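Local coordinates for clostripain-related protein (Bacteroides thetaiotaomicron, PDB 5L20) that probably cleaves peptide bonds as a clostripain-like (family C11) cysteine peptidase, this chain being an N-terminal piece of the longer, putatively lipid-anchored protein, at residues 10-15 with 106-111. Residues are numbered along the deposited sequence; the frame is centred on the assembly and turned at random. Where two conformers were deposited one is given.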
loop_
_atom_site.group_PDB
_atom_site.type_symbol
_atom_site.label_atom_id
_atom_site.label_comp_id
_atom_site.label_asym_id
_atom_site.label_seq_id
_atom_site.Cartn_x
_atom_site.Cartn_y
_atom_site.Cartn_z
ATOM N N GLN A 10 12.196 8.641 3.380
ATOM C CA GLN A 10 11.400 8.104 2.281
ATOM C C GLN A 10 10.265 7.250 2.777
ATOM O O GLN A 10 10.428 6.490 3.708
ATOM C CB GLN A 10 12.277 7.269 1.342
ATOM C CG GLN A 10 11.531 6.731 0.119
ATOM C CD GLN A 10 12.222 5.507 -0.428
ATOM O OE1 GLN A 10 12.780 4.706 0.331
ATOM N NE2 GLN A 10 12.137 5.306 -1.744
ATOM N N THR A 11 9.092 7.412 2.166
ATOM C CA THR A 11 7.977 6.499 2.329
ATOM C C THR A 11 7.752 5.784 1.016
ATOM O O THR A 11 7.582 6.448 -0.034
ATOM C CB THR A 11 6.689 7.257 2.662
ATOM O OG1 THR A 11 6.857 7.994 3.872
ATOM C CG2 THR A 11 5.531 6.313 2.793
ATOM N N VAL A 12 7.763 4.455 1.062
ATOM C CA VAL A 12 7.361 3.646 -0.082
ATOM C C VAL A 12 5.911 3.244 0.163
ATOM O O VAL A 12 5.608 2.538 1.141
ATOM C CB VAL A 12 8.249 2.380 -0.248
ATOM C CG1 VAL A 12 7.760 1.512 -1.386
ATOM C CG2 VAL A 12 9.720 2.778 -0.472
ATOM N N PHE A 13 5.014 3.724 -0.694
ATOM C CA PHE A 13 3.593 3.442 -0.563
ATOM C C PHE A 13 3.172 2.380 -1.562
ATOM O O PHE A 13 3.156 2.637 -2.766
ATOM C CB PHE A 13 2.794 4.727 -0.757
ATOM C CG PHE A 13 1.301 4.530 -0.718
ATOM C CD1 PHE A 13 0.710 3.715 0.250
ATOM C CD2 PHE A 13 0.486 5.199 -1.632
ATOM C CE1 PHE A 13 -0.671 3.558 0.270
ATOM C CE2 PHE A 13 -0.876 5.050 -1.596
ATOM C CZ PHE A 13 -1.461 4.233 -0.657
ATOM N N MET A 14 2.802 1.205 -1.059
ATOM C CA MET A 14 2.288 0.128 -1.877
ATOM C C MET A 14 0.768 0.243 -1.884
ATOM O O MET A 14 0.121 0.113 -0.816
ATOM C CB MET A 14 2.734 -1.232 -1.346
ATOM C CG MET A 14 2.282 -2.360 -2.269
ATOM S SD MET A 14 2.998 -3.939 -1.764
ATOM C CE MET A 14 4.137 -4.125 -3.129
ATOM N N TYR A 15 0.215 0.431 -3.070
ATOM C CA TYR A 15 -1.193 0.752 -3.273
ATOM C C TYR A 15 -1.852 -0.373 -4.065
ATOM O O TYR A 15 -1.489 -0.617 -5.234
ATOM C CB TYR A 15 -1.289 2.091 -4.028
ATOM C CG TYR A 15 -2.685 2.540 -4.398
ATOM C CD1 TYR A 15 -3.631 2.734 -3.409
ATOM C CD2 TYR A 15 -3.057 2.771 -5.719
ATOM C CE1 TYR A 15 -4.911 3.166 -3.715
ATOM C CE2 TYR A 15 -4.348 3.231 -6.041
ATOM C CZ TYR A 15 -5.256 3.418 -5.037
ATOM O OH TYR A 15 -6.534 3.807 -5.313
ATOM N N SER A 106 7.314 7.432 -2.768
ATOM C CA SER A 106 7.194 6.672 -3.995
ATOM C C SER A 106 5.945 5.809 -3.951
ATOM O O SER A 106 5.393 5.588 -2.864
ATOM C CB SER A 106 8.418 5.788 -4.220
ATOM O OG SER A 106 8.490 4.775 -3.230
ATOM N N MET A 107 5.511 5.307 -5.105
ATOM C CA MET A 107 4.262 4.573 -5.166
ATOM C C MET A 107 4.444 3.318 -5.969
ATOM O O MET A 107 5.028 3.354 -7.057
ATOM C CB MET A 107 3.183 5.481 -5.764
ATOM C CG MET A 107 1.780 5.101 -5.439
ATOM S SD MET A 107 0.671 6.456 -5.940
ATOM C CE MET A 107 -0.850 5.594 -5.584
ATOM N N VAL A 108 3.960 2.206 -5.432
ATOM C CA VAL A 108 3.932 0.913 -6.107
ATOM C C VAL A 108 2.474 0.538 -6.261
ATOM O O VAL A 108 1.783 0.444 -5.224
ATOM C CB VAL A 108 4.646 -0.168 -5.276
ATOM C CG1 VAL A 108 4.543 -1.504 -5.975
ATOM C CG2 VAL A 108 6.119 0.191 -5.023
ATOM N N ILE A 109 2.000 0.365 -7.482
ATOM C CA ILE A 109 0.591 0.150 -7.762
ATOM C C ILE A 109 0.401 -1.230 -8.354
ATOM O O ILE A 109 0.930 -1.519 -9.432
ATOM C CB ILE A 109 0.036 1.208 -8.710
ATOM C CG1 ILE A 109 0.309 2.612 -8.120
ATOM C CG2 ILE A 109 -1.434 0.921 -8.969
ATOM C CD1 ILE A 109 -0.265 3.718 -8.986
ATOM N N GLY A 110 -0.367 -2.062 -7.654
ATOM C CA GLY A 110 -0.642 -3.421 -8.133
ATOM C C GLY A 110 -2.108 -3.540 -8.483
ATOM O O GLY A 110 -2.950 -3.114 -7.688
ATOM N N CYS A 111 -2.416 -4.120 -9.649
ATOM C CA CYS A 111 -3.792 -4.323 -10.132
ATOM C C CYS A 111 -3.741 -4.826 -11.572
ATOM O O CYS A 111 -2.671 -5.177 -12.056
ATOM C CB CYS A 111 -4.612 -3.019 -10.066
ATOM S SG CYS A 111 -6.011 -3.098 -8.966
#
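Strands 10-15 and 106-109 are parallel neighbours in the mixed sheet of an alpha/beta domain, consistent with the caspase-like fold of C11 peptidases; the N-to-C directions of these short segments differ by 21° and their axes come within 4.6 Å. Ser-106 opens the pairing: its N donates to Thr-11 O (2.9 Å), nearly along the C=O axis, while its O accepts Phe-13 N from above the carbonyl plane. Its OG, set between backbone N and carbonyl carbon, rests 3.6 Å from Val-12 CG2. Met-107 projects from the same face as Phe-13 and Tyr-15; extended throughout, it lies side by side with both aromatic side chains, CG reaching Phe-13 CD2 (4.0 Å) and CE reaching Tyr-15 CD2 (3.6 Å). Helix 86-99 covers this face, with Ile-92, Leu-93 and Val-96 against Phe-13 and Ile-89 against Tyr-15. Val-108, turned to the other face, bonds Phe-13 O through its N, in the carbonyl plane, and receives Tyr-15 N on its O at 2.7 Å, the shortest and straightest bond here (172° at the hydrogen). Met-14, bent at chi3, brings CE to Val-108 CG1. Ile-109 lies side by side with Tyr-15, its CG2 4.1 Å from Tyr-15 CD2, and its CA makes a CA-H...O contact with Tyr-15 O (angle at H 152°). That same oxygen accepts Gly-110 N at 3.0 Å, just past the strand end.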